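Long-range contacts in GlcNAc Inducible Gene 2, GIG2 (Candida albicans, PDB 6AKZ), which binds a ferric ion and is probably an oxygenase of the DUF1479 (Gig2-like) family within the cupin clan, produced in response to N-acetylglucosamine: residues I67-N72 / K146-A151; Q171-D176 / R430-E435; S252-Q257 / G373-S378. All blocks are in the same frame, centred on the assembly; numbering follows the deposited sequence.

Contact 1: I67-N72 / K146-A151; sequences IDIKDN and KAIFKA
Asn72 and Ala151 bring the two backbones closest, their CA atoms 4.6 Å apart, where the end of loop segment 67-72 meets helical segment 146-151. No hydrogen bond spans the contact. A CA-H...O interaction does cross it: Asn72 O lies 3.2 Å from Ala151 CA, with 143° at the hydrogen. The same carbonyl receives a weak hydrogen bond from Lys154 NZ, just beyond the end of helix 143-153. Asn72 lays its side chain over the helix surface between two residues. Its OD1 rests 3.8 Å from Ala147 CB, while its CG packs against the aliphatic CD of Lys150 at 4.0 Å, the two side chains crossing obliquely. The lysine thus contributes methylene carbons here, and its CB also lies 4.0 Å from Asn72 CB. Ile69 covers the buried flank with both branches. CG2, anti to the backbone N, reaches Ala151 CB at 4.1 Å, and CD1 comes within 4.2 Å of Ile148 CG2. Lys70 NZ folds back onto Ile67 O at 2.7 Å, on a lone pair in the carbonyl plane, which ties the loop to the 3-10 segment before it. This is loop-on-helix packing away from the iron site: the connection between strand 63-65 and helix 76-85 lies on helix 143-153, whose Ile148 and Phe149 face Phe346 and Phe348 of the main sheet.

Contact 2: Q171-D176 / R430-E435; sequences QLVYGD and RSMGLE
Leu172 and Ser431 approach to 4.4 Å between CA atoms, where segment 171-176, running from strand 170-171 toward strand 178-181, passes the C-terminal end of helix 426-431. That end is closed by a Schellman motif: Gly433 has left helical geometry with a positive phi, and two bonds run back into the last turn, one of them from Gly433 N to Arg430 O. The contact is gripped by two direct hydrogen bonds, both involving Ser431. Its hydroxyl OG, set anti to its own carbonyl carbon, donates to Gln171 O at 2.6 Å and meets that acceptor nearly along the C=O axis. Its carbonyl accepts in turn from Val173 N at 3.0 Å, with a nearly straight 169° at the hydrogen, although the donor is tilted 32° from the carbonyl plane. Ser431 therefore spans Leu172, donating to the residue before it and accepting from the residue after it. On the apolar side, Val173 CG2 packs 3.8 Å from Met432 SD, and CB and CG1 also lie close to the sulfur. Bent at chi2 (-65°), the methionine chain brings SD to the valine, and Thr388 and Phe392 of helix 382-394 touch the same side chain. Gln171 turns its amide to other partners: NE2 donates to Gly373 O and Tyr372 OH, and OE1 accepts from Thr375 N. The backbone is thus held by the helix end while the side chain reaches the segment after strand 367-371. One water completes the junction by donating two bonds, to Val173 O at 2.9 Å and to Ser431 O at 2.8 Å, so that the serine carbonyl receives both the water and Val173 N.

Contact 3: S252-Q257 / G373-S378; sequences SFRTLQ and GQTPLS
Ser252 begins the first segment beside Thr375, its CB near the CG2 methyl of that threonine. Phe253 follows with CG anti to the backbone N (chi1 167°), and its ring crosses the Pro376 side chain at about a right angle: CE2 lies 4.1 Å from Pro376 CG, while Ser378 OG sits at the ring edge, in plane, 3.6 Å from CD2. Arg254 stands opposite Thr375, and its CA makes a CA-H...O contact of 3.1 Å to Gln374 O. Farther out, the guanidinium carries Gln257 CG over the centre of one face.

Thr255 makes two polar links to Gln374. Its N gives a weak bond to Gln374 O, bent to 134°, whereas its OG1 donates to Gln374 OE1 at 2.6 Å, on a lone pair in the amide plane. OG1 sits between the backbone N and the carbonyl carbon, facing a glutamine chain that stays extended beyond CG. The threonine's CG2 meets Pro376 tip to tip. Leu256 and Gln374 then lie side by side, pointing the same way, with Leu256 CD1 3.5 Å from Gln374 OE1. Leu256 O accepts from Gln374 N at 2.9 Å. At Gln257 the chains remain close, its CA 4.4 Å from that of Gly373. Gln257 NE2 bonds to the iron ligand Asp194, making this side chain a second-shell residue of the metal site.

Strand 256-261 lies between strands 346-350 and 367-371 in the main sheet, with Thr255 and Gln257 bonded through their backbones to Cys351 and Trp349; helix 143-153 covers Leu256 and Gln374 through Met152.

Overall arrangement
Contacts 2 and 3 are the tighter pair: their centres lie 11 Å apart, and contact 3 is nested within the chain loop that contact 2 closes. Leu172 N is 2.9 Å from Thr375 O, a probable hydrogen bond joining them. Contact 1 closes earlier in the chain, with its centre about 19 Å from that of contact 2 and 17 Å from that of contact 3, yet Phe149 meets both: its CE2 lies 3.7 Å from Gln171 NE2 and 3.4 Å from Gly373 O. Contact 3 alone reaches the metal site, the Gln257 side chain coming within about 4 Å of the ferric ion bound by His192, Asp194 and His355.

Contact 1: I67-N72 / K146-A151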
loop_
_atom_site.group_PDB
_atom_site.type_symbol
_atom_site.label_atom_id
_atom_site.label_comp_id
_atom_site.label_asym_id
_atom_site.label_seq_id
_atom_site.Cartn_x
_atom_site.Cartn_y
_atom_site.Cartn_z
ATOM N N ILE A 67 -9.089 10.362 -19.298
ATOM C CA ILE A 67 -10.324 10.989 -19.780
ATOM C C ILE A 67 -11.611 10.218 -19.489
ATOM O O ILE A 67 -12.639 10.787 -19.451
ATOM C CB ILE A 67 -10.252 11.451 -21.221
ATOM C CG1 ILE A 67 -10.484 10.325 -22.168
ATOM C CG2 ILE A 67 -8.941 12.076 -21.502
ATOM C CD1 ILE A 67 -10.481 10.845 -23.572
ATOM N N ASP A 68 -11.517 8.915 -19.317
ATOM C CA ASP A 68 -12.647 8.064 -18.914
ATOM C C ASP A 68 -13.154 8.431 -17.454
ATOM O O ASP A 68 -14.238 8.024 -17.060
ATOM C CB ASP A 68 -12.276 6.542 -18.944
ATOM C CG ASP A 68 -11.744 5.998 -20.326
ATOM O OD1 ASP A 68 -12.094 6.584 -21.381
ATOM O OD2 ASP A 68 -10.998 4.908 -20.358
ATOM N N ILE A 69 -12.368 9.123 -16.654
ATOM C CA ILE A 69 -12.760 9.453 -15.295
ATOM C C ILE A 69 -13.596 10.715 -15.338
ATOM O O ILE A 69 -13.072 11.797 -15.672
ATOM C CB ILE A 69 -11.561 9.624 -14.390
ATOM C CG1 ILE A 69 -10.860 8.253 -14.290
ATOM C CG2 ILE A 69 -11.966 10.195 -13.024
ATOM C CD1 ILE A 69 -9.498 8.312 -13.649
ATOM N N LYS A 70 -14.896 10.583 -15.095
ATOM C CA LYS A 70 -15.802 11.747 -15.184
ATOM C C LYS A 70 -16.315 11.975 -13.800
ATOM O O LYS A 70 -16.576 11.000 -13.115
ATOM C CB LYS A 70 -16.961 11.449 -16.124
ATOM C CG LYS A 70 -16.594 11.080 -17.541
ATOM C CD LYS A 70 -16.010 12.247 -18.358
ATOM C CE LYS A 70 -14.572 12.675 -18.003
ATOM N NZ LYS A 70 -13.691 13.298 -19.068
ATOM N N ASP A 71 -16.404 13.234 -13.357
ATOM C CA ASP A 71 -16.927 13.583 -12.024
ATOM C C ASP A 71 -16.143 12.909 -10.888
ATOM O O ASP A 71 -16.761 12.452 -9.944
ATOM C CB ASP A 71 -18.426 13.213 -11.927
ATOM C CG ASP A 71 -19.280 13.976 -12.933
ATOM O OD1 ASP A 71 -19.025 15.178 -13.152
ATOM O OD2 ASP A 71 -20.205 13.378 -13.520
ATOM N N ASN A 72 -14.805 12.856 -11.023
ATOM C CA ASN A 72 -13.916 12.190 -10.109
ATOM C C ASN A 72 -14.365 10.807 -9.636
ATOM O O ASN A 72 -14.264 10.518 -8.474
ATOM C CB ASN A 72 -13.645 13.074 -8.908
ATOM C CG ASN A 72 -13.202 14.456 -9.315
ATOM O OD1 ASN A 72 -12.136 14.628 -9.866
ATOM N ND2 ASN A 72 -14.086 15.414 -9.159
ATOM N N LYS A 146 -4.435 15.088 -8.279
ATOM C CA LYS A 146 -5.460 15.192 -7.243
ATOM C C LYS A 146 -6.754 14.456 -7.673
ATOM O O LYS A 146 -7.428 13.830 -6.865
ATOM C CB LYS A 146 -5.793 16.649 -6.961
ATOM C CG LYS A 146 -4.599 17.370 -6.278
ATOM C CD LYS A 146 -5.027 18.804 -5.890
ATOM C CE LYS A 146 -4.009 19.442 -4.987
ATOM N NZ LYS A 146 -4.406 20.768 -4.461
ATOM N N ALA A 147 -7.104 14.612 -8.923
ATOM C CA ALA A 147 -8.307 14.016 -9.493
ATOM C C ALA A 147 -8.297 12.505 -9.374
ATOM O O ALA A 147 -9.292 11.896 -8.940
ATOM C CB ALA A 147 -8.509 14.436 -10.952
ATOM N N ILE A 148 -7.205 11.867 -9.742
ATOM C CA ILE A 148 -7.196 10.397 -9.680
ATOM C C ILE A 148 -7.220 9.896 -8.261
ATOM O O ILE A 148 -7.858 8.893 -7.981
ATOM C CB ILE A 148 -6.059 9.697 -10.467
ATOM C CG1 ILE A 148 -4.713 10.024 -9.876
ATOM C CG2 ILE A 148 -6.142 10.094 -11.964
ATOM C CD1 ILE A 148 -3.550 9.329 -10.583
ATOM N N PHE A 149 -6.587 10.590 -7.339
ATOM C CA PHE A 149 -6.729 10.210 -5.927
ATOM C C PHE A 149 -8.161 10.377 -5.426
ATOM O O PHE A 149 -8.631 9.533 -4.670
ATOM C CB PHE A 149 -5.691 10.942 -5.078
ATOM C CG PHE A 149 -4.343 10.296 -5.143
ATOM C CD1 PHE A 149 -3.460 10.587 -6.167
ATOM C CD2 PHE A 149 -3.992 9.314 -4.213
ATOM C CE1 PHE A 149 -2.200 9.952 -6.259
ATOM C CE2 PHE A 149 -2.721 8.677 -4.263
ATOM C CZ PHE A 149 -1.841 8.970 -5.295
ATOM N N LYS A 150 -8.855 11.445 -5.840
ATOM C CA LYS A 150 -10.248 11.621 -5.469
ATOM C C LYS A 150 -11.047 10.437 -5.983
ATOM O O LYS A 150 -11.847 9.861 -5.265
ATOM C CB LYS A 150 -10.862 12.907 -6.014
ATOM C CG LYS A 150 -10.464 14.180 -5.340
ATOM C CD LYS A 150 -11.085 15.377 -6.087
ATOM C CE LYS A 150 -10.243 16.670 -6.079
ATOM N NZ LYS A 150 -9.853 17.160 -7.458
ATOM N N ALA A 151 -10.794 10.016 -7.204
ATOM C CA ALA A 151 -11.584 8.925 -7.814
ATOM C C ALA A 151 -11.299 7.586 -7.087
ATOM O O ALA A 151 -12.200 6.844 -6.758
ATOM C CB ALA A 151 -11.243 8.799 -9.259
#

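Contact 2: Q171-D176 / R430-E435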
loop_
_atom_site.group_PDB
_atom_site.type_symbol
_atom_site.label_atom_id
_atom_site.label_comp_id
_atom_site.label_asym_id
_atom_site.label_seq_id
_atom_site.Cartn_x
_atom_site.Cartn_y
_atom_site.Cartn_z
ATOM N N GLN A 171 -6.612 13.694 0.999
ATOM C CA GLN A 171 -5.329 13.041 0.737
ATOM C C GLN A 171 -4.235 13.709 1.536
ATOM O O GLN A 171 -4.081 14.892 1.447
ATOM C CB GLN A 171 -5.020 13.142 -0.754
ATOM C CG GLN A 171 -3.659 12.732 -1.213
ATOM C CD GLN A 171 -3.327 11.260 -1.032
ATOM O OE1 GLN A 171 -4.164 10.414 -0.641
ATOM N NE2 GLN A 171 -2.134 10.923 -1.439
ATOM N N LEU A 172 -3.477 12.953 2.269
ATOM C CA LEU A 172 -2.235 13.434 2.931
ATOM C C LEU A 172 -1.033 12.975 2.106
ATOM O O LEU A 172 -1.045 11.939 1.441
ATOM C CB LEU A 172 -2.087 12.842 4.328
ATOM C CG LEU A 172 -3.225 13.180 5.275
ATOM C CD1 LEU A 172 -2.910 12.669 6.647
ATOM C CD2 LEU A 172 -3.596 14.660 5.266
ATOM N N VAL A 173 0.052 13.713 2.245
ATOM C CA VAL A 173 1.308 13.313 1.706
ATOM C C VAL A 173 2.134 12.518 2.715
ATOM O O VAL A 173 2.565 13.033 3.804
ATOM C CB VAL A 173 2.126 14.497 1.180
ATOM C CG1 VAL A 173 3.570 14.085 0.757
ATOM C CG2 VAL A 173 1.388 15.211 0.031
ATOM N N TYR A 174 2.428 11.290 2.290
ATOM C CA TYR A 174 3.500 10.496 2.881
ATOM C C TYR A 174 4.700 10.691 1.949
ATOM O O TYR A 174 4.640 10.312 0.802
ATOM C CB TYR A 174 3.090 9.051 3.015
ATOM C CG TYR A 174 4.209 8.143 3.386
ATOM C CD1 TYR A 174 4.736 8.145 4.684
ATOM C CD2 TYR A 174 4.755 7.289 2.455
ATOM C CE1 TYR A 174 5.768 7.277 5.052
ATOM C CE2 TYR A 174 5.811 6.413 2.813
ATOM C CZ TYR A 174 6.305 6.411 4.093
ATOM O OH TYR A 174 7.336 5.559 4.421
ATOM N N GLY A 175 5.787 11.273 2.474
ATOM C CA GLY A 175 6.984 11.505 1.635
ATOM C C GLY A 175 7.605 10.209 1.214
ATOM O O GLY A 175 7.868 9.325 2.038
ATOM N N ASP A 176 7.839 10.060 -0.078
ATOM C CA ASP A 176 8.501 8.888 -0.593
ATOM C C ASP A 176 9.474 9.290 -1.673
ATOM O O ASP A 176 9.512 10.458 -2.123
ATOM C CB ASP A 176 7.476 7.859 -1.091
ATOM C CG ASP A 176 7.903 6.402 -0.871
ATOM O OD1 ASP A 176 9.067 6.118 -0.704
ATOM O OD2 ASP A 176 7.045 5.499 -0.906
ATOM N N ARG A 430 -2.774 21.885 3.019
ATOM C CA ARG A 430 -3.449 21.044 4.037
ATOM C C ARG A 430 -2.952 19.621 3.916
ATOM O O ARG A 430 -2.693 19.019 4.912
ATOM C CB ARG A 430 -4.951 21.072 3.841
ATOM C CG ARG A 430 -5.559 22.363 4.387
ATOM C CD ARG A 430 -7.004 22.446 3.953
ATOM N NE ARG A 430 -7.598 23.683 4.480
ATOM C CZ ARG A 430 -8.478 24.471 3.848
ATOM N NH1 ARG A 430 -9.019 24.151 2.695
ATOM N NH2 ARG A 430 -8.932 25.558 4.483
ATOM N N SER A 431 -2.751 19.146 2.690
ATOM C CA SER A 431 -2.135 17.837 2.491
ATOM C C SER A 431 -0.721 17.579 3.098
ATOM O O SER A 431 -0.315 16.421 3.425
ATOM C CB SER A 431 -2.226 17.449 0.993
ATOM O OG SER A 431 -3.565 17.330 0.578
ATOM N N MET A 432 0.030 18.677 3.303
ATOM C CA MET A 432 1.360 18.718 3.765
ATOM C C MET A 432 1.421 19.063 5.212
ATOM O O MET A 432 2.485 19.185 5.734
ATOM C CB MET A 432 2.132 19.852 2.998
ATOM C CG MET A 432 2.378 19.606 1.532
ATOM S SD MET A 432 3.483 18.183 1.268
ATOM C CE MET A 432 4.994 18.598 2.081
ATOM N N GLY A 433 0.295 19.269 5.872
ATOM C CA GLY A 433 0.294 19.554 7.288
ATOM C C GLY A 433 0.611 21.020 7.577
ATOM O O GLY A 433 1.039 21.322 8.671
ATOM N N LEU A 434 0.434 21.914 6.603
ATOM C CA LEU A 434 0.916 23.301 6.722
ATOM C C LEU A 434 -0.247 24.253 6.961
ATOM O O LEU A 434 -0.013 25.453 7.097
ATOM C CB LEU A 434 1.679 23.690 5.449
ATOM C CG LEU A 434 2.969 22.880 5.174
ATOM C CD1 LEU A 434 3.532 23.147 3.775
ATOM C CD2 LEU A 434 4.036 23.139 6.220
ATOM N N GLU A 435 -1.495 23.745 6.967
ATOM C CA GLU A 435 -2.652 24.593 7.093
ATOM C C GLU A 435 -3.737 23.764 7.751
ATOM O O GLU A 435 -3.875 22.576 7.427
ATOM C CB GLU A 435 -3.106 24.987 5.704
ATOM C CG GLU A 435 -4.364 25.827 5.676
ATOM C CD GLU A 435 -4.131 27.179 6.357
ATOM O OE1 GLU A 435 -3.238 27.928 5.890
ATOM O OE2 GLU A 435 -4.779 27.434 7.394
HETATM O O HOH W 1 0.919 14.873 5.348
#

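Contact 3: S252-Q257 / G373-S378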
loop_
_atom_site.group_PDB
_atom_site.type_symbol
_atom_site.label_atom_id
_atom_site.label_comp_id
_atom_site.label_asym_id
_atom_site.label_seq_id
_atom_site.Cartn_x
_atom_site.Cartn_y
_atom_site.Cartn_z
ATOM N N SER A 252 3.197 5.163 7.705
ATOM C CA SER A 252 1.844 5.634 7.373
ATOM C C SER A 252 0.916 4.439 7.025
ATOM O O SER A 252 1.379 3.351 6.678
ATOM C CB SER A 252 1.932 6.583 6.174
ATOM O OG SER A 252 2.300 5.851 4.979
ATOM N N PHE A 253 -0.379 4.668 7.192
ATOM C CA PHE A 253 -1.469 3.786 6.774
ATOM C C PHE A 253 -1.815 4.179 5.368
ATOM O O PHE A 253 -2.384 5.273 5.150
ATOM C CB PHE A 253 -2.663 3.944 7.711
ATOM C CG PHE A 253 -3.911 3.339 7.225
ATOM C CD1 PHE A 253 -3.943 2.029 6.696
ATOM C CD2 PHE A 253 -5.079 4.036 7.287
ATOM C CE1 PHE A 253 -5.137 1.485 6.241
ATOM C CE2 PHE A 253 -6.269 3.502 6.796
ATOM C CZ PHE A 253 -6.304 2.227 6.269
ATOM N N ARG A 254 -1.415 3.355 4.378
ATOM C CA ARG A 254 -1.709 3.701 2.976
ATOM C C ARG A 254 -2.751 2.638 2.531
ATOM O O ARG A 254 -2.538 1.441 2.781
ATOM C CB ARG A 254 -0.450 3.568 2.096
ATOM C CG ARG A 254 0.705 4.501 2.508
ATOM C CD ARG A 254 1.949 4.257 1.689
ATOM N NE ARG A 254 2.511 2.936 1.971
ATOM C CZ ARG A 254 3.541 2.394 1.320
ATOM N NH1 ARG A 254 4.182 3.104 0.414
ATOM N NH2 ARG A 254 3.990 1.179 1.672
ATOM N N THR A 255 -3.849 3.090 1.943
ATOM C CA THR A 255 -4.860 2.246 1.358
ATOM C C THR A 255 -4.346 1.686 0.046
ATOM O O THR A 255 -4.690 0.529 -0.306
ATOM C CB THR A 255 -6.158 3.020 1.097
ATOM O OG1 THR A 255 -5.893 4.307 0.492
ATOM C CG2 THR A 255 -6.848 3.309 2.391
ATOM N N LEU A 256 -3.618 2.519 -0.693
ATOM C CA LEU A 256 -3.081 2.113 -1.971
ATOM C C LEU A 256 -1.659 2.484 -2.074
ATOM O O LEU A 256 -1.293 3.608 -1.656
ATOM C CB LEU A 256 -3.814 2.833 -3.094
ATOM C CG LEU A 256 -5.316 2.586 -3.243
ATOM C CD1 LEU A 256 -5.826 3.506 -4.364
ATOM C CD2 LEU A 256 -5.587 1.118 -3.557
ATOM N N GLN A 257 -0.847 1.647 -2.708
ATOM C CA GLN A 257 0.502 2.068 -3.114
ATOM C C GLN A 257 0.369 2.514 -4.559
ATOM O O GLN A 257 -0.554 2.142 -5.279
ATOM C CB GLN A 257 1.500 0.938 -3.077
ATOM C CG GLN A 257 1.801 0.395 -1.659
ATOM C CD GLN A 257 2.994 -0.557 -1.632
ATOM O OE1 GLN A 257 4.037 -0.218 -2.160
ATOM N NE2 GLN A 257 2.883 -1.682 -0.933
ATOM N N GLY A 373 1.546 7.254 -2.709
ATOM C CA GLY A 373 0.528 6.384 -2.278
ATOM C C GLY A 373 -0.646 7.168 -1.819
ATOM O O GLY A 373 -0.578 8.403 -1.619
ATOM N N GLN A 374 -1.766 6.451 -1.661
ATOM C CA GLN A 374 -2.914 7.041 -1.038
ATOM C C GLN A 374 -2.885 6.909 0.466
ATOM O O GLN A 374 -2.830 5.790 0.979
ATOM C CB GLN A 374 -4.171 6.344 -1.600
ATOM C CG GLN A 374 -5.456 6.928 -1.010
ATOM C CD GLN A 374 -6.670 6.437 -1.755
ATOM O OE1 GLN A 374 -7.058 5.332 -1.600
ATOM N NE2 GLN A 374 -7.339 7.339 -2.514
ATOM N N THR A 375 -2.924 8.044 1.160
ATOM C CA THR A 375 -2.782 8.095 2.589
ATOM C C THR A 375 -3.952 8.990 3.082
ATOM O O THR A 375 -3.892 10.215 3.071
ATOM C CB THR A 375 -1.444 8.759 2.930
ATOM O OG1 THR A 375 -0.376 8.025 2.314
ATOM C CG2 THR A 375 -1.250 8.826 4.423
ATOM N N PRO A 376 -5.061 8.380 3.496
ATOM C CA PRO A 376 -6.185 9.207 3.941
ATOM C C PRO A 376 -5.943 9.860 5.292
ATOM O O PRO A 376 -5.206 9.317 6.138
ATOM C CB PRO A 376 -7.350 8.172 4.033
ATOM C CG PRO A 376 -6.600 6.861 4.415
ATOM C CD PRO A 376 -5.301 6.930 3.607
ATOM N N LEU A 377 -6.587 11.007 5.453
ATOM C CA LEU A 377 -6.647 11.638 6.735
ATOM C C LEU A 377 -7.359 10.686 7.692
ATOM O O LEU A 377 -8.524 10.359 7.516
ATOM C CB LEU A 377 -7.309 13.022 6.690
ATOM C CG LEU A 377 -7.545 13.682 8.086
ATOM C CD1 LEU A 377 -6.198 13.968 8.722
ATOM C CD2 LEU A 377 -8.283 15.001 7.787
ATOM N N SER A 378 -6.633 10.184 8.623
ATOM C CA SER A 378 -7.168 9.135 9.544
ATOM C C SER A 378 -6.406 9.082 10.782
ATOM O O SER A 378 -5.277 9.600 10.895
ATOM C CB SER A 378 -7.207 7.723 8.845
ATOM O OG SER A 378 -5.896 7.205 8.768
#